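Local coordinates for KLLA0C04147p (PDB 5H2D), which binds ergosterol through the sterol-binding ORD domain held in this chain and probably transfers sterols between membranes, as other members of the OSBP family do, at residues 91-96 with 308-313; 100-105 with 186-191; 198-203 with 403-408. One frame throughout, in Å; residues are numbered along the deposited sequence.

Interaction 1 of 3, residues 91-96 with 308-313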
loop_
_atom_site.group_PDB
_atom_site.type_symbol
_atom_site.label_atom_id
_atom_site.label_comp_id
_atom_site.label_asym_id
_atom_site.label_seq_id
_atom_site.Cartn_x
_atom_site.Cartn_y
_atom_site.Cartn_z
ATOM N N SER A 91 -14.935 -14.126 7.465
ATOM C CA SER A 91 -15.651 -15.391 7.598
ATOM C C SER A 91 -15.657 -15.944 9.020
ATOM O O SER A 91 -16.391 -16.905 9.288
ATOM C CB SER A 91 -15.042 -16.427 6.650
ATOM O OG SER A 91 -13.803 -16.898 7.144
ATOM N N PHE A 92 -14.885 -15.370 9.937
ATOM C CA PHE A 92 -14.754 -15.911 11.288
ATOM C C PHE A 92 -15.731 -15.223 12.238
ATOM O O PHE A 92 -15.786 -13.992 12.306
ATOM C CB PHE A 92 -13.311 -15.759 11.783
ATOM C CG PHE A 92 -12.302 -16.442 10.899
ATOM C CD1 PHE A 92 -12.488 -17.759 10.510
ATOM C CD2 PHE A 92 -11.187 -15.764 10.425
ATOM C CE1 PHE A 92 -11.578 -18.392 9.680
ATOM C CE2 PHE A 92 -10.270 -16.396 9.594
ATOM C CZ PHE A 92 -10.465 -17.706 9.219
ATOM N N GLU A 93 -16.512 -16.024 12.972
ATOM C CA GLU A 93 -17.483 -15.439 13.891
ATOM C C GLU A 93 -16.805 -14.792 15.092
ATOM O O GLU A 93 -17.337 -13.843 15.675
ATOM C CB GLU A 93 -18.481 -16.508 14.339
ATOM C CG GLU A 93 -17.839 -17.731 14.966
ATOM C CD GLU A 93 -17.479 -17.510 16.419
ATOM O OE1 GLU A 93 -18.049 -16.579 17.028
ATOM O OE2 GLU A 93 -16.624 -18.257 16.951
ATOM N N ASP A 94 -15.624 -15.272 15.453
ATOM C CA ASP A 94 -14.892 -14.787 16.614
ATOM C C ASP A 94 -14.156 -13.495 16.261
ATOM O O ASP A 94 -13.282 -13.497 15.391
ATOM C CB ASP A 94 -13.925 -15.891 17.048
ATOM C CG ASP A 94 -12.989 -15.481 18.163
ATOM O OD1 ASP A 94 -13.082 -14.356 18.694
ATOM O OD2 ASP A 94 -12.145 -16.335 18.530
ATOM N N SER A 95 -14.492 -12.394 16.938
ATOM C CA SER A 95 -13.903 -11.109 16.564
ATOM C C SER A 95 -12.392 -11.089 16.758
ATOM O O SER A 95 -11.686 -10.406 16.005
ATOM C CB SER A 95 -14.550 -9.967 17.351
ATOM O OG SER A 95 -14.294 -10.073 18.742
ATOM N N THR A 96 -11.871 -11.824 17.754
ATOM C CA THR A 96 -10.425 -11.825 17.974
ATOM C C THR A 96 -9.691 -12.573 16.870
ATOM O O THR A 96 -8.533 -12.250 16.575
ATOM C CB THR A 96 -10.072 -12.428 19.338
ATOM O OG1 THR A 96 -10.357 -13.836 19.349
ATOM C CG2 THR A 96 -10.852 -11.731 20.437
ATOM N N PRO A 308 -7.530 -22.039 10.792
ATOM C CA PRO A 308 -7.329 -21.741 12.213
ATOM C C PRO A 308 -7.626 -22.938 13.100
ATOM O O PRO A 308 -8.455 -23.794 12.785
ATOM C CB PRO A 308 -8.320 -20.604 12.487
ATOM C CG PRO A 308 -8.716 -20.092 11.149
ATOM C CD PRO A 308 -8.603 -21.222 10.198
ATOM N N LYS A 309 -6.938 -22.971 14.231
ATOM C CA LYS A 309 -7.083 -24.030 15.218
ATOM C C LYS A 309 -7.296 -23.395 16.583
ATOM O O LYS A 309 -6.613 -22.432 16.941
ATOM C CB LYS A 309 -5.842 -24.940 15.251
ATOM C CG LYS A 309 -5.490 -25.610 13.940
ATOM C CD LYS A 309 -6.559 -26.598 13.495
ATOM C CE LYS A 309 -6.095 -27.379 12.273
ATOM N NZ LYS A 309 -7.059 -28.442 11.854
ATOM N N TYR A 310 -8.247 -23.928 17.348
ATOM C CA TYR A 310 -8.527 -23.405 18.678
ATOM C C TYR A 310 -7.900 -24.231 19.795
ATOM O O TYR A 310 -8.013 -23.851 20.966
ATOM C CB TYR A 310 -10.043 -23.299 18.894
ATOM C CG TYR A 310 -10.644 -22.010 18.354
ATOM C CD1 TYR A 310 -10.935 -21.868 16.999
ATOM C CD2 TYR A 310 -10.905 -20.940 19.200
ATOM C CE1 TYR A 310 -11.478 -20.694 16.501
ATOM C CE2 TYR A 310 -11.441 -19.753 18.709
ATOM C CZ TYR A 310 -11.726 -19.645 17.362
ATOM O OH TYR A 310 -12.271 -18.483 16.861
ATOM N N ASP A 311 -7.220 -25.324 19.468
ATOM C CA ASP A 311 -6.670 -26.210 20.489
ATOM C C ASP A 311 -5.248 -25.849 20.898
ATOM O O ASP A 311 -4.656 -26.559 21.718
ATOM C CB ASP A 311 -6.723 -27.668 20.015
ATOM C CG ASP A 311 -5.950 -27.907 18.727
ATOM O OD1 ASP A 311 -5.182 -27.018 18.295
ATOM O OD2 ASP A 311 -6.103 -29.005 18.142
ATOM N N GLY A 312 -4.681 -24.768 20.351
ATOM C CA GLY A 312 -3.339 -24.368 20.712
ATOM C C GLY A 312 -2.242 -24.896 19.814
ATOM O O GLY A 312 -1.075 -24.541 20.018
ATOM N N THR A 313 -2.569 -25.733 18.833
ATOM C CA THR A 313 -1.565 -26.128 17.860
ATOM C C THR A 313 -1.359 -25.001 16.848
ATOM O O THR A 313 -2.213 -24.133 16.670
ATOM C CB THR A 313 -1.964 -27.417 17.138
ATOM O OG1 THR A 313 -3.194 -27.218 16.435
ATOM C CG2 THR A 313 -2.129 -28.566 18.135
HETATM O O HOH W 1 -14.242 -17.825 14.765
#
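Tyr310 and Asp94 form the one direct hydrogen bond between 91-96 and 308-313: the phenol OH donates to Asp94 OD2 at 2.7 Å. It uses the anti lone pair of OD2, the one turned away from OD1, and OD2 lies at the edge of the Tyr310 ring, in its plane, with the carboxylate tilted 33° from that ring. Water 1 adds a second polar link, donating to Tyr310 OH (3.0 Å) and, over a longer 3.3 Å, to Glu93 OE2, while accepting from Asp94 N.

The other carboxylate oxygen serves the helix. Asp94 is the N-cap of helix 95-108: its CG stands anti to its own backbone N (chi1 174°), which brings OD1 within 3.0 Å of Thr96 N as a capping bond. Thr96 OG1 donates to the same OD1 at 2.9 Å, from the same face of the carboxylate, and also meets Trp267 NE1. One aspartate thus divides its oxygens between a helix end and the loop that precedes strand 314-319, at the surface of the oxysterol-binding domain. An asparagine here, with its one carbonyl oxygen kept for the cap, would probably turn its NH2 to Tyr310 and leave the phenol without its acceptor.

Apolar contact is confined to Phe92 and Pro308, whose side chains approach from opposite directions. Pro308 CG reaches the far end of the phenyl ring, 3.5 Å from Phe92 CZ and 3.6 Å from Phe92 CE1, in an oblique approach. Both residues also pack on Leu97 and Tyr101 of the helix.

Interaction 2 of 3, residues 100-105 with 186-191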
loop_
_atom_site.group_PDB
_atom_site.type_symbol
_atom_site.label_atom_id
_atom_site.label_comp_id
_atom_site.label_asym_id
_atom_site.label_seq_id
_atom_site.Cartn_x
_atom_site.Cartn_y
_atom_site.Cartn_z
ATOM N N LEU A 100 -6.872 -11.300 14.285
ATOM C CA LEU A 100 -5.637 -11.998 13.940
ATOM C C LEU A 100 -5.358 -11.909 12.445
ATOM O O LEU A 100 -4.230 -11.614 12.018
ATOM C CB LEU A 100 -5.716 -13.461 14.381
ATOM C CG LEU A 100 -4.551 -14.365 13.955
ATOM C CD1 LEU A 100 -3.249 -13.935 14.636
ATOM C CD2 LEU A 100 -4.867 -15.825 14.234
ATOM N N TYR A 101 -6.377 -12.178 11.631
ATOM C CA TYR A 101 -6.174 -12.163 10.188
ATOM C C TYR A 101 -6.026 -10.742 9.649
ATOM O O TYR A 101 -5.249 -10.526 8.712
ATOM C CB TYR A 101 -7.301 -12.937 9.502
ATOM C CG TYR A 101 -7.032 -14.433 9.499
ATOM C CD1 TYR A 101 -6.988 -15.152 10.691
ATOM C CD2 TYR A 101 -6.814 -15.119 8.315
ATOM C CE1 TYR A 101 -6.722 -16.508 10.697
ATOM C CE2 TYR A 101 -6.546 -16.475 8.311
ATOM C CZ TYR A 101 -6.512 -17.167 9.509
ATOM O OH TYR A 101 -6.258 -18.523 9.536
ATOM N N VAL A 102 -6.732 -9.765 10.232
ATOM C CA VAL A 102 -6.476 -8.362 9.891
ATOM C C VAL A 102 -5.018 -8.017 10.162
ATOM O O VAL A 102 -4.334 -7.407 9.324
ATOM C CB VAL A 102 -7.430 -7.426 10.661
ATOM C CG1 VAL A 102 -6.936 -5.974 10.602
ATOM C CG2 VAL A 102 -8.841 -7.514 10.103
ATOM N N ALA A 103 -4.514 -8.406 11.339
ATOM C CA ALA A 103 -3.135 -8.102 11.703
ATOM C C ALA A 103 -2.160 -8.725 10.722
ATOM O O ALA A 103 -1.196 -8.083 10.290
ATOM C CB ALA A 103 -2.838 -8.604 13.115
ATOM N N ILE A 104 -2.369 -9.998 10.395
ATOM C CA ILE A 104 -1.429 -10.631 9.482
ATOM C C ILE A 104 -1.548 -10.015 8.093
ATOM O O ILE A 104 -0.538 -9.852 7.401
ATOM C CB ILE A 104 -1.615 -12.157 9.509
ATOM C CG1 ILE A 104 -1.164 -12.663 10.885
ATOM C CG2 ILE A 104 -0.797 -12.820 8.409
ATOM C CD1 ILE A 104 -1.540 -14.093 11.207
ATOM N N PHE A 105 -2.749 -9.578 7.693
ATOM C CA PHE A 105 -2.843 -8.765 6.479
ATOM C C PHE A 105 -1.923 -7.544 6.538
ATOM O O PHE A 105 -1.260 -7.212 5.544
ATOM C CB PHE A 105 -4.285 -8.320 6.231
ATOM C CG PHE A 105 -4.403 -7.259 5.167
ATOM C CD1 PHE A 105 -4.334 -7.596 3.823
ATOM C CD2 PHE A 105 -4.575 -5.925 5.515
ATOM C CE1 PHE A 105 -4.427 -6.604 2.836
ATOM C CE2 PHE A 105 -4.685 -4.942 4.545
ATOM C CZ PHE A 105 -4.610 -5.277 3.203
ATOM N N TRP A 186 -4.530 4.458 9.005
ATOM C CA TRP A 186 -5.177 3.529 8.085
ATOM C C TRP A 186 -6.439 2.944 8.714
ATOM O O TRP A 186 -6.471 2.653 9.915
ATOM C CB TRP A 186 -4.189 2.431 7.681
ATOM C CG TRP A 186 -3.094 3.082 6.907
ATOM C CD1 TRP A 186 -1.950 3.626 7.410
ATOM C CD2 TRP A 186 -3.094 3.366 5.503
ATOM N NE1 TRP A 186 -1.216 4.190 6.403
ATOM C CE2 TRP A 186 -1.899 4.047 5.220
ATOM C CE3 TRP A 186 -3.973 3.074 4.455
ATOM C CZ2 TRP A 186 -1.564 4.457 3.933
ATOM C CZ3 TRP A 186 -3.640 3.490 3.175
ATOM C CH2 TRP A 186 -2.440 4.162 2.923
ATOM N N TYR A 187 -7.476 2.790 7.895
ATOM C CA TYR A 187 -8.816 2.422 8.343
ATOM C C TYR A 187 -9.239 1.171 7.604
ATOM O O TYR A 187 -9.338 1.184 6.371
ATOM C CB TYR A 187 -9.821 3.533 8.044
ATOM C CG TYR A 187 -9.654 4.834 8.788
ATOM C CD1 TYR A 187 -8.623 5.720 8.473
ATOM C CD2 TYR A 187 -10.564 5.212 9.776
ATOM C CE1 TYR A 187 -8.482 6.929 9.144
ATOM C CE2 TYR A 187 -10.429 6.421 10.456
ATOM C CZ TYR A 187 -9.393 7.280 10.132
ATOM O OH TYR A 187 -9.261 8.487 10.794
ATOM N N LEU A 188 -9.550 0.109 8.338
ATOM C CA LEU A 188 -9.922 -1.154 7.722
ATOM C C LEU A 188 -11.269 -1.570 8.295
ATOM O O LEU A 188 -11.394 -1.763 9.509
ATOM C CB LEU A 188 -8.842 -2.212 7.959
ATOM C CG LEU A 188 -8.807 -3.363 6.952
ATOM C CD1 LEU A 188 -7.425 -4.001 6.906
ATOM C CD2 LEU A 188 -9.859 -4.407 7.310
ATOM N N THR A 189 -12.280 -1.634 7.431
ATOM C CA THR A 189 -13.648 -1.943 7.825
ATOM C C THR A 189 -13.968 -3.367 7.403
ATOM O O THR A 189 -13.743 -3.738 6.247
ATOM C CB THR A 189 -14.639 -0.972 7.177
ATOM O OG1 THR A 189 -14.357 0.364 7.599
ATOM C CG2 THR A 189 -16.075 -1.332 7.573
ATOM N N ILE A 190 -14.494 -4.168 8.332
ATOM C CA ILE A 190 -14.908 -5.534 8.034
ATOM C C ILE A 190 -16.418 -5.612 8.198
ATOM O O ILE A 190 -16.960 -5.089 9.175
ATOM C CB ILE A 190 -14.218 -6.568 8.940
ATOM C CG1 ILE A 190 -12.707 -6.622 8.680
ATOM C CG2 ILE A 190 -14.853 -7.946 8.722
ATOM C CD1 ILE A 190 -12.327 -7.298 7.372
ATOM N N ARG A 191 -17.085 -6.241 7.229
ATOM C CA ARG A 191 -18.496 -6.618 7.336
ATOM C C ARG A 191 -18.565 -8.125 7.568
ATOM O O ARG A 191 -18.524 -8.900 6.603
ATOM C CB ARG A 191 -19.260 -6.227 6.067
ATOM C CG ARG A 191 -19.577 -4.737 5.977
ATOM C CD ARG A 191 -20.126 -4.340 4.615
ATOM N NE ARG A 191 -19.081 -4.239 3.600
ATOM C CZ ARG A 191 -18.254 -3.198 3.479
ATOM N NH1 ARG A 191 -18.331 -2.170 4.315
ATOM N NH2 ARG A 191 -17.338 -3.194 2.520
#
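Leu188 CD1 meets the Phe105 ring obliquely, equally near two of its atoms: 3.7 Å from Phe105 CD2 and 3.7 Å from Phe105 CE2. The first torsion of Phe105, with CG anti to the backbone N (chi1 168°), turns its ring toward Leu188. Looser contacts extend the patch, with Val102 CG1 lying 4.2 Å from Leu188 CD1 and Val102 CG2 at 4.2 Å from Ile190 CG1. All are apolar, and no hydrogen bond crosses between the segments.

Val102 and Phe105 are three residues apart on one face of helix 95-108, whereas Leu188 and Ile190 alternate along strand 178-190 and point the same way, toward the helix. The short axes pass 11.2 Å apart with their directions 142° from each other, so the helix runs aslant and broadly counter to the strand, packed on the sheet in the buried interior of the sterol-binding domain. The Phe105 side chain is about 9 Å from the bound ergosterol, too far to touch it.

Further out, Leu86 of helix 84-90 packs against both Phe105 and Leu188. On the strand, backbone hydrogen bonds of Leu188 with Tyr201 and Ile190 with Glu199 hold it to its neighbour 199-203 at the level of the two aliphatic side chains.

Interaction 3 of 3, residues 198-203 with 403-408; sequences EELYTY and EIHPVT
Segment 198-203 is extended, forming strand 199-203, while 403-408 leaves strand 400-404 at Ile404 and bends into helical backbone angles at 406-408. The bend carries its chain past the strand without backbone pairing: the nearest CA atoms, Thr202 CA and Thr408 CA, are 8.6 Å apart, and Leu200 CA and Val407 CA are 8.7 Å apart. Side chains alone bridge this separation, and no hydrogen bond joins the two segments.

Leu200 supplies most of the strand's side of the contact through one methyl. With CG opposite the backbone N (chi1 173°), it extends CD2 to the turn, 3.8 Å from His405 CE1, approaching the imidazole obliquely, and 4.0 Å from Val407 CG1, which it meets tip to tip. Two residues along, on the same side of the strand, Thr202 CG2 comes within 4.0 Å of Thr408 CG2.

The turn thus closes over one face of the antiparallel strands of the sterol-binding domain, while the alternate residue Tyr201 packs on helix 95-108 on the other side. His405 braces the turn from within: its ND1 accepts from Val407 N at 3.0 Å, with the donor tilted 30° from the ring plane, and weakly from Thr408 N. Acceptance at ND1 suggests that this nitrogen carries no proton. The hydroxyls have partners elsewhere, Thr202 OG1 with His231 NE2 and Thr408 OG1 with Tyr187 OH. Tyr187 also meets the His405 ring, and Tyr412 packs against it edge-to-face.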
loop_
_atom_site.group_PDB
_atom_site.type_symbol
_atom_site.label_atom_id
_atom_site.label_comp_id
_atom_site.label_asym_id
_atom_site.label_seq_id
_atom_site.Cartn_x
_atom_site.Cartn_y
_atom_site.Cartn_z
ATOM N N GLU A 198 -20.938 -4.223 11.222
ATOM C CA GLU A 198 -19.783 -3.624 10.559
ATOM C C GLU A 198 -18.851 -3.018 11.601
ATOM O O GLU A 198 -19.294 -2.326 12.523
ATOM C CB GLU A 198 -20.258 -2.561 9.567
ATOM C CG GLU A 198 -19.161 -1.917 8.736
ATOM C CD GLU A 198 -19.724 -0.983 7.677
ATOM O OE1 GLU A 198 -19.948 -1.437 6.538
ATOM O OE2 GLU A 198 -19.961 0.204 7.987
ATOM N N GLU A 199 -17.550 -3.295 11.468
ATOM C CA GLU A 199 -16.573 -2.917 12.481
ATOM C C GLU A 199 -15.376 -2.226 11.836
ATOM O O GLU A 199 -15.024 -2.508 10.689
ATOM C CB GLU A 199 -16.098 -4.142 13.282
ATOM C CG GLU A 199 -15.445 -5.201 12.420
ATOM C CD GLU A 199 -15.184 -6.488 13.160
ATOM O OE1 GLU A 199 -14.529 -7.377 12.578
ATOM O OE2 GLU A 199 -15.657 -6.611 14.312
ATOM N N LEU A 200 -14.751 -1.331 12.595
ATOM C CA LEU A 200 -13.637 -0.517 12.118
ATOM C C LEU A 200 -12.364 -0.844 12.882
ATOM O O LEU A 200 -12.332 -0.738 14.111
ATOM C CB LEU A 200 -13.940 0.972 12.277
ATOM C CG LEU A 200 -12.775 1.920 11.976
ATOM C CD1 LEU A 200 -12.408 1.837 10.495
ATOM C CD2 LEU A 200 -13.118 3.352 12.372
ATOM N N TYR A 201 -11.303 -1.185 12.148
ATOM C CA TYR A 201 -9.959 -1.313 12.693
ATOM C C TYR A 201 -9.124 -0.125 12.227
ATOM O O TYR A 201 -9.259 0.317 11.084
ATOM C CB TYR A 201 -9.300 -2.610 12.221
ATOM C CG TYR A 201 -10.040 -3.889 12.565
ATOM C CD1 TYR A 201 -11.090 -4.358 11.773
ATOM C CD2 TYR A 201 -9.657 -4.646 13.660
ATOM C CE1 TYR A 201 -11.743 -5.540 12.089
ATOM C CE2 TYR A 201 -10.309 -5.816 13.986
ATOM C CZ TYR A 201 -11.346 -6.262 13.199
ATOM O OH TYR A 201 -11.989 -7.444 13.530
ATOM N N THR A 202 -8.267 0.404 13.099
ATOM C CA THR A 202 -7.315 1.430 12.677
ATOM C C THR A 202 -5.913 1.107 13.183
ATOM O O THR A 202 -5.742 0.443 14.214
ATOM C CB THR A 202 -7.711 2.843 13.154
ATOM O OG1 THR A 202 -7.792 2.864 14.586
ATOM C CG2 THR A 202 -9.050 3.273 12.569
ATOM N N TYR A 203 -4.908 1.590 12.449
ATOM C CA TYR A 203 -3.502 1.372 12.791
ATOM C C TYR A 203 -2.637 2.283 11.934
ATOM O O TYR A 203 -3.105 2.885 10.963
ATOM C CB TYR A 203 -3.095 -0.086 12.586
ATOM C CG TYR A 203 -3.004 -0.484 11.138
ATOM C CD1 TYR A 203 -4.144 -0.757 10.395
ATOM C CD2 TYR A 203 -1.764 -0.576 10.516
ATOM C CE1 TYR A 203 -4.043 -1.121 9.046
ATOM C CE2 TYR A 203 -1.653 -0.932 9.202
ATOM C CZ TYR A 203 -2.780 -1.197 8.471
ATOM O OH TYR A 203 -2.614 -1.560 7.153
ATOM N N GLU A 403 -11.812 15.766 5.954
ATOM C CA GLU A 403 -12.914 15.835 6.903
ATOM C C GLU A 403 -12.447 15.268 8.235
ATOM O O GLU A 403 -11.350 14.714 8.347
ATOM C CB GLU A 403 -14.137 15.067 6.392
ATOM C CG GLU A 403 -14.683 15.559 5.057
ATOM C CD GLU A 403 -15.448 16.864 5.181
ATOM O OE1 GLU A 403 -15.966 17.345 4.150
ATOM O OE2 GLU A 403 -15.535 17.414 6.301
ATOM N N ILE A 404 -13.287 15.406 9.256
ATOM C CA ILE A 404 -13.026 14.814 10.561
ATOM C C ILE A 404 -13.766 13.487 10.643
ATOM O O ILE A 404 -14.984 13.424 10.410
ATOM C CB ILE A 404 -13.436 15.769 11.695
ATOM C CG1 ILE A 404 -12.435 16.931 11.769
ATOM C CG2 ILE A 404 -13.509 15.021 13.012
ATOM C CD1 ILE A 404 -12.904 18.116 12.574
ATOM N N HIS A 405 -13.033 12.417 10.937
ATOM C CA HIS A 405 -13.665 11.111 10.976
ATOM C C HIS A 405 -14.544 10.995 12.221
ATOM O O HIS A 405 -14.123 11.376 13.314
ATOM C CB HIS A 405 -12.631 9.986 10.968
ATOM C CG HIS A 405 -13.238 8.648 10.702
ATOM N ND1 HIS A 405 -13.768 7.860 11.703
ATOM C CD2 HIS A 405 -13.453 7.984 9.545
ATOM C CE1 HIS A 405 -14.264 6.758 11.174
ATOM N NE2 HIS A 405 -14.083 6.807 9.866
ATOM N N PRO A 406 -15.759 10.460 12.081
ATOM C CA PRO A 406 -16.676 10.427 13.233
ATOM C C PRO A 406 -16.232 9.507 14.358
ATOM O O PRO A 406 -16.652 9.727 15.498
ATOM C CB PRO A 406 -17.998 9.957 12.611
ATOM C CG PRO A 406 -17.605 9.229 11.371
ATOM C CD PRO A 406 -16.380 9.931 10.857
ATOM N N VAL A 407 -15.412 8.493 14.092
ATOM C CA VAL A 407 -14.990 7.561 15.141
ATOM C C VAL A 407 -13.658 7.963 15.747
ATOM O O VAL A 407 -13.529 8.083 16.967
ATOM C CB VAL A 407 -14.932 6.121 14.592
ATOM C CG1 VAL A 407 -14.379 5.169 15.655
ATOM C CG2 VAL A 407 -16.303 5.674 14.134
ATOM N N THR A 408 -12.637 8.167 14.911
ATOM C CA THR A 408 -11.316 8.521 15.417
ATOM C C THR A 408 -11.199 9.985 15.799
ATOM O O THR A 408 -10.287 10.340 16.552
ATOM C CB THR A 408 -10.250 8.213 14.368
ATOM O OG1 THR A 408 -10.519 8.996 13.199
ATOM C CG2 THR A 408 -10.277 6.744 14.006
#

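How the interactions relate
Interaction 2 is the core contact, with every touching residue buried; interaction 3 is partly buried, and interaction 1 lies at the surface. Chemistry follows place: interaction 1 adds carboxylate, phenol and water to one apolar pair, whereas interactions 2 and 3 meet across their segments without any hydrogen bond. Helix 95-108 is common to interactions 1 and 2, entering the first at its capped start and the second further along; Tyr101 touches both Phe92 and Pro308. Interactions 2 and 3 use neighbouring antiparallel strands, 178-190 and 199-203, which face the helix with some residues and the 403-408 turn with others. Their centres are 12 Å apart, against 25 Å between interactions 1 and 3.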